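Local coordinates for protein pyocin S5 (Pseudomonas aeruginosa PAO1, PDB 6THK) that probably kills rival bacteria as a channel-forming bacteriocin, opening pores that depolarise the cytoplasmic membrane and dissipate cellular energy, at residues D329-V334 with M345-A350; S421-F426 with F459-A464. The protein carries 1 engineered substitution. All coordinates share one frame; numbering follows the deposited sequence.

Interaction 1. Residues D329-V334 with M345-A350. With ZN (zinc ion), chain J.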
loop_
_atom_site.group_PDB
_atom_site.type_symbol
_atom_site.label_atom_id
_atom_site.label_comp_id
_atom_site.label_asym_id
_atom_site.label_seq_id
_atom_site.Cartn_x
_atom_site.Cartn_y
_atom_site.Cartn_z
ATOM N N ASP A 329 48.283 11.471 15.863
ATOM C CA ASP A 329 48.568 12.334 16.997
ATOM C C ASP A 329 49.551 11.691 17.967
ATOM O O ASP A 329 50.358 12.368 18.587
ATOM C CB ASP A 329 47.279 12.671 17.740
ATOM C CG ASP A 329 46.474 13.729 17.046
ATOM O OD1 ASP A 329 46.722 13.967 15.853
ATOM O OD2 ASP A 329 45.589 14.321 17.688
ATOM N N PHE A 330 49.503 10.371 18.069
ATOM C CA PHE A 330 50.378 9.657 18.983
ATOM C C PHE A 330 51.839 9.883 18.619
ATOM O O PHE A 330 52.663 10.067 19.492
ATOM C CB PHE A 330 50.031 8.170 18.981
ATOM C CG PHE A 330 50.979 7.314 19.762
ATOM C CD1 PHE A 330 51.005 7.363 21.137
ATOM C CD2 PHE A 330 51.818 6.440 19.119
ATOM C CE1 PHE A 330 51.866 6.568 21.855
ATOM C CE2 PHE A 330 52.680 5.638 19.829
ATOM C CZ PHE A 330 52.707 5.702 21.200
ATOM N N TYR A 331 52.157 9.865 17.333
ATOM C CA TYR A 331 53.519 10.108 16.899
ATOM C C TYR A 331 53.963 11.527 17.247
ATOM O O TYR A 331 55.102 11.743 17.624
ATOM C CB TYR A 331 53.678 9.845 15.408
ATOM C CG TYR A 331 53.330 8.443 14.995
ATOM C CD1 TYR A 331 54.076 7.371 15.427
ATOM C CD2 TYR A 331 52.255 8.196 14.170
ATOM C CE1 TYR A 331 53.760 6.087 15.051
ATOM C CE2 TYR A 331 51.930 6.919 13.791
ATOM C CZ TYR A 331 52.687 5.869 14.233
ATOM O OH TYR A 331 52.365 4.596 13.855
ATOM N N LYS A 332 53.068 12.493 17.083
ATOM C CA LYS A 332 53.385 13.874 17.406
ATOM C C LYS A 332 53.661 14.043 18.889
ATOM O O LYS A 332 54.623 14.684 19.274
ATOM C CB LYS A 332 52.232 14.790 17.011
ATOM C CG LYS A 332 52.118 15.074 15.527
ATOM C CD LYS A 332 50.908 15.945 15.243
ATOM C CE LYS A 332 50.282 15.601 13.905
ATOM N NZ LYS A 332 48.839 15.257 14.024
ATOM N N GLU A 333 52.821 13.430 19.715
ATOM C CA GLU A 333 52.961 13.491 21.166
ATOM C C GLU A 333 54.246 12.820 21.621
ATOM O O GLU A 333 54.878 13.253 22.571
ATOM C CB GLU A 333 51.749 12.902 21.872
ATOM C CG GLU A 333 51.776 13.087 23.378
ATOM C CD GLU A 333 51.662 14.536 23.805
ATOM O OE1 GLU A 333 50.787 15.246 23.281
ATOM O OE2 GLU A 333 52.446 14.962 24.673
ATOM N N VAL A 334 54.602 11.725 20.958
ATOM C CA VAL A 334 55.831 11.015 21.245
ATOM C C VAL A 334 57.026 11.913 20.939
ATOM O O VAL A 334 58.009 11.900 21.659
ATOM C CB VAL A 334 55.931 9.705 20.455
ATOM C CG1 VAL A 334 57.372 9.243 20.387
ATOM C CG2 VAL A 334 55.060 8.640 21.096
ATOM N N MET A 345 61.307 5.857 15.345
ATOM C CA MET A 345 61.427 4.429 15.671
ATOM C C MET A 345 60.029 3.788 15.847
ATOM O O MET A 345 59.816 2.688 15.353
ATOM C CB MET A 345 62.335 4.194 16.882
ATOM C CG MET A 345 62.583 2.717 17.186
ATOM S SD MET A 345 63.275 1.849 15.770
ATOM C CE MET A 345 62.171 0.414 15.691
ATOM N N ALA A 346 59.079 4.503 16.494
ATOM C CA ALA A 346 57.712 4.011 16.660
ATOM C C ALA A 346 57.065 3.905 15.256
ATOM O O ALA A 346 56.517 2.848 14.907
ATOM C CB ALA A 346 56.906 4.952 17.555
ATOM N N ARG A 347 57.208 4.967 14.432
ATOM C CA ARG A 347 56.656 4.981 13.069
ATOM C C ARG A 347 57.223 3.854 12.193
ATOM O O ARG A 347 56.471 3.251 11.440
ATOM C CB ARG A 347 56.842 6.349 12.409
ATOM C CG ARG A 347 55.979 6.529 11.172
ATOM C CD ARG A 347 56.249 7.864 10.515
ATOM N NE ARG A 347 55.816 8.999 11.335
ATOM C CZ ARG A 347 54.567 9.448 11.379
ATOM N NH1 ARG A 347 53.607 8.840 10.681
ATOM N NH2 ARG A 347 54.266 10.516 12.109
ATOM N N GLN A 348 58.527 3.567 12.304
ATOM C CA GLN A 348 59.140 2.475 11.550
ATOM C C GLN A 348 58.660 1.125 12.083
ATOM O O GLN A 348 58.500 0.193 11.288
ATOM C CB GLN A 348 60.663 2.552 11.584
ATOM C CG GLN A 348 61.239 3.573 10.598
ATOM C CD GLN A 348 62.692 3.302 10.335
ATOM O OE1 GLN A 348 63.065 2.215 9.898
ATOM N NE2 GLN A 348 63.549 4.275 10.611
ATOM N N LEU A 349 58.398 1.027 13.418
ATOM C CA LEU A 349 57.869 -0.196 14.017
ATOM C C LEU A 349 56.493 -0.505 13.431
ATOM O O LEU A 349 56.284 -1.611 12.947
ATOM C CB LEU A 349 57.837 -0.131 15.568
ATOM C CG LEU A 349 57.413 -1.420 16.293
ATOM C CD1 LEU A 349 58.463 -2.518 16.131
ATOM C CD2 LEU A 349 57.206 -1.168 17.773
ATOM N N ALA A 350 55.583 0.496 13.419
ATOM C CA ALA A 350 54.226 0.400 12.876
ATOM C C ALA A 350 54.168 0.100 11.373
ATOM O O ALA A 350 53.306 -0.682 10.933
ATOM C CB ALA A 350 53.451 1.667 13.184
HETATM ZN ZN ZN J . 51.154 17.528 23.282
#
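Tyr331 lies against Arg347 and two alanines where residues 329-334, near the end of the long helix 272-338, pass residues 345-350 of the short helix 340-353, the axes of the two segments nearly antiparallel at 151°. On the close-packed side, the phenol ring runs in beside the alanines. Its CE1 comes obliquely to Ala346, 4.2 Å from CB, and at the ring edge OH reaches Ala350, 3.2 Å from CB. With chi1 at -59°, CG of Tyr331 is anti to its carbonyl carbon, which swings the ring across to the neighbouring helix. Phe459 of helix 451-464 backs this buried side, touching Ala346.

The outer side is more polar and more open to solvent. Arg347 is exposed, and its chain, bent at chi3, folds the guanidinium back over one face of the Tyr331 ring, the planes 38° apart. Arg347 NH2 reaches Tyr331 CB at 3.4 Å, so the group sits toward the CB end of the ring, and Arg347 CZ lies 4.3 Å from the Tyr331 ring centroid, an off-centre cation-pi contact. Glu333, which does not touch residues 345-350, binds a zinc ion through OE1 at 2.3 Å, together with Glu336.

The chemistry implies an amphipathic junction: the aromatic ring fills the inner seam, and the arginine shields its outer face while probably keeping its charge toward solvent.

Interaction 2. Residues S421-F426 with F459-A464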
loop_
_atom_site.group_PDB
_atom_site.type_symbol
_atom_site.label_atom_id
_atom_site.label_comp_id
_atom_site.label_asym_id
_atom_site.label_seq_id
_atom_site.Cartn_x
_atom_site.Cartn_y
_atom_site.Cartn_z
ATOM N N SER A 421 48.119 -9.646 33.106
ATOM C CA SER A 421 48.900 -10.873 32.929
ATOM C C SER A 421 50.105 -10.631 32.050
ATOM O O SER A 421 51.188 -11.128 32.357
ATOM C CB SER A 421 48.043 -11.985 32.335
ATOM O OG SER A 421 48.767 -13.204 32.305
ATOM N N LEU A 422 49.897 -9.890 30.973
ATOM C CA LEU A 422 50.939 -9.583 30.015
ATOM C C LEU A 422 52.020 -8.698 30.604
ATOM O O LEU A 422 53.201 -8.966 30.462
ATOM C CB LEU A 422 50.325 -8.894 28.803
ATOM C CG LEU A 422 51.320 -8.555 27.706
ATOM C CD1 LEU A 422 52.191 -9.764 27.442
ATOM C CD2 LEU A 422 50.592 -8.121 26.451
ATOM N N TYR A 423 51.591 -7.630 31.255
ATOM C CA TYR A 423 52.499 -6.681 31.870
ATOM C C TYR A 423 53.318 -7.287 32.991
ATOM O O TYR A 423 54.471 -6.938 33.181
ATOM C CB TYR A 423 51.751 -5.428 32.289
ATOM C CG TYR A 423 51.213 -4.720 31.085
ATOM C CD1 TYR A 423 52.003 -4.547 29.963
ATOM C CD2 TYR A 423 49.912 -4.265 31.044
ATOM C CE1 TYR A 423 51.519 -3.919 28.842
ATOM C CE2 TYR A 423 49.415 -3.639 29.924
ATOM C CZ TYR A 423 50.227 -3.462 28.831
ATOM O OH TYR A 423 49.736 -2.830 27.723
ATOM N N GLN A 424 52.704 -8.174 33.755
ATOM C CA GLN A 424 53.412 -8.826 34.825
ATOM C C GLN A 424 54.555 -9.645 34.256
ATOM O O GLN A 424 55.658 -9.605 34.761
ATOM C CB GLN A 424 52.469 -9.736 35.589
ATOM C CG GLN A 424 53.179 -10.785 36.412
ATOM C CD GLN A 424 53.009 -10.547 37.888
ATOM O OE1 GLN A 424 52.647 -9.455 38.311
ATOM N NE2 GLN A 424 53.266 -11.569 38.679
ATOM N N GLU A 425 54.298 -10.377 33.184
ATOM C CA GLU A 425 55.362 -11.159 32.569
ATOM C C GLU A 425 56.448 -10.241 31.972
ATOM O O GLU A 425 57.616 -10.587 31.965
ATOM C CB GLU A 425 54.857 -12.323 31.685
ATOM C CG GLU A 425 55.955 -13.369 31.353
ATOM C CD GLU A 425 56.342 -14.287 32.516
ATOM O OE1 GLU A 425 55.576 -14.266 33.498
ATOM O OE2 GLU A 425 57.388 -15.009 32.464
ATOM N N PHE A 426 56.051 -9.093 31.433
ATOM C CA PHE A 426 57.021 -8.135 30.923
ATOM C C PHE A 426 57.898 -7.621 32.063
ATOM O O PHE A 426 59.110 -7.522 31.924
ATOM C CB PHE A 426 56.320 -6.962 30.249
ATOM C CG PHE A 426 57.220 -6.147 29.375
ATOM C CD1 PHE A 426 58.257 -5.425 29.920
ATOM C CD2 PHE A 426 57.035 -6.106 28.011
ATOM C CE1 PHE A 426 59.088 -4.663 29.128
ATOM C CE2 PHE A 426 57.869 -5.359 27.207
ATOM C CZ PHE A 426 58.899 -4.634 27.767
ATOM N N PHE A 459 52.213 0.595 21.746
ATOM C CA PHE A 459 51.770 1.983 21.755
ATOM C C PHE A 459 50.744 2.250 22.881
ATOM O O PHE A 459 50.872 3.269 23.564
ATOM C CB PHE A 459 51.222 2.383 20.367
ATOM C CG PHE A 459 52.214 2.447 19.207
ATOM C CD1 PHE A 459 53.542 2.061 19.375
ATOM C CD2 PHE A 459 51.813 2.888 17.947
ATOM C CE1 PHE A 459 54.458 2.144 18.310
ATOM C CE2 PHE A 459 52.724 2.965 16.890
ATOM C CZ PHE A 459 54.042 2.602 17.083
ATOM N N ALA A 460 49.747 1.330 23.097
ATOM C CA ALA A 460 48.721 1.468 24.167
ATOM C C ALA A 460 49.389 1.577 25.550
ATOM O O ALA A 460 48.937 2.350 26.402
ATOM C CB ALA A 460 47.743 0.294 24.142
ATOM N N THR A 461 50.515 0.857 25.726
ATOM C CA THR A 461 51.357 0.883 26.926
ATOM C C THR A 461 51.936 2.293 27.188
ATOM O O THR A 461 51.838 2.771 28.307
ATOM C CB THR A 461 52.441 -0.190 26.808
ATOM O OG1 THR A 461 51.793 -1.451 26.653
ATOM C CG2 THR A 461 53.338 -0.246 28.023
ATOM N N ALA A 462 52.524 2.960 26.169
ATOM C CA ALA A 462 53.101 4.306 26.292
ATOM C C ALA A 462 52.080 5.355 26.718
ATOM O O ALA A 462 52.469 6.361 27.291
ATOM C CB ALA A 462 53.722 4.721 24.970
ATOM N N THR A 463 50.776 5.131 26.425
ATOM C CA THR A 463 49.686 6.074 26.731
ATOM C C THR A 463 49.036 5.892 28.120
ATOM O O THR A 463 48.334 6.790 28.595
ATOM C CB THR A 463 48.582 6.014 25.648
ATOM O OG1 THR A 463 47.862 4.793 25.818
ATOM C CG2 THR A 463 49.113 6.167 24.215
ATOM N N ALA A 464 49.216 4.720 28.740
ATOM C CA ALA A 464 48.588 4.398 30.023
ATOM C C ALA A 464 49.574 4.206 31.177
ATOM O O ALA A 464 49.141 3.985 32.310
ATOM C CB ALA A 464 47.750 3.139 29.854
#
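Tyr423 and Thr461 bridge helices 419-431 and 451-464 through a single hydroxyl-to-hydroxyl hydrogen bond, a compact illustration of how two polar atoms can be paired inside an apolar bundle. Along residues 421-426, Ser421 and Leu422 come first and turn to helix 436-446, the serine OG hydrogen-bonded to NZ of Lys441 and the leucine packed on Phe438 and Ile442.

Tyr423 is the residue that crosses to residues 459-464. A chi1 of -65° sets its phenol beside the backbone N and directs it toward Thr461, whose side chain comes to meet it from the opposite direction. Tyr423 OH donates to Thr461 OG1 at 2.7 Å. The threonine oxygen lies oblique to the ring, 3.3 Å from Tyr423 CE1, and the methyl CG2 of Thr461 is more distant, 4.2 Å from that same CE1. Thr461 OG1 is also hydrogen-bonded to the carbonyl oxygen of Ile457, one turn earlier in its own helix. The threonine hydroxyl therefore links the tyrosine to the helix backbone, and this second hydrogen bond should restrain its rotation.

Beyond Tyr423 the segment turns away from residues 459-464, and Phe426 ends it on the side of other helices.

The hydrogen bond joins two helices of an all-helical domain whose segments come no closer than 9.1 Å between CA atoms, those of Tyr423 and Thr461: Met399 of helix 396-409 packs against both Tyr423 and Ala464, helix 436-446 flanks residues 421-426, and helix 468-481 touches both segments through Phe426 and Ala462.

Overall arrangement
Both contacts belong to the helical pore-forming domain at the C-terminal end of this elongated protein, with their centres about 17 Å apart. Both segments of interaction 1 precede both of interaction 2 in the sequence. Helix 451-464 connects them. Its Phe459 meets Phe330 and Tyr331 of residues 329-334, with Phe459 CG 3.3 Å from Phe330 CE2, while Thr461 faces helix 419-431. It lies between helix 272-338 and helix 419-431, and most of it falls within a predicted transmembrane segment. The largely buried position of helix 451-464 is consistent with the soluble state of channel-forming colicins, in which a hydrophobic hairpin is packed among amphipathic helices before membrane insertion.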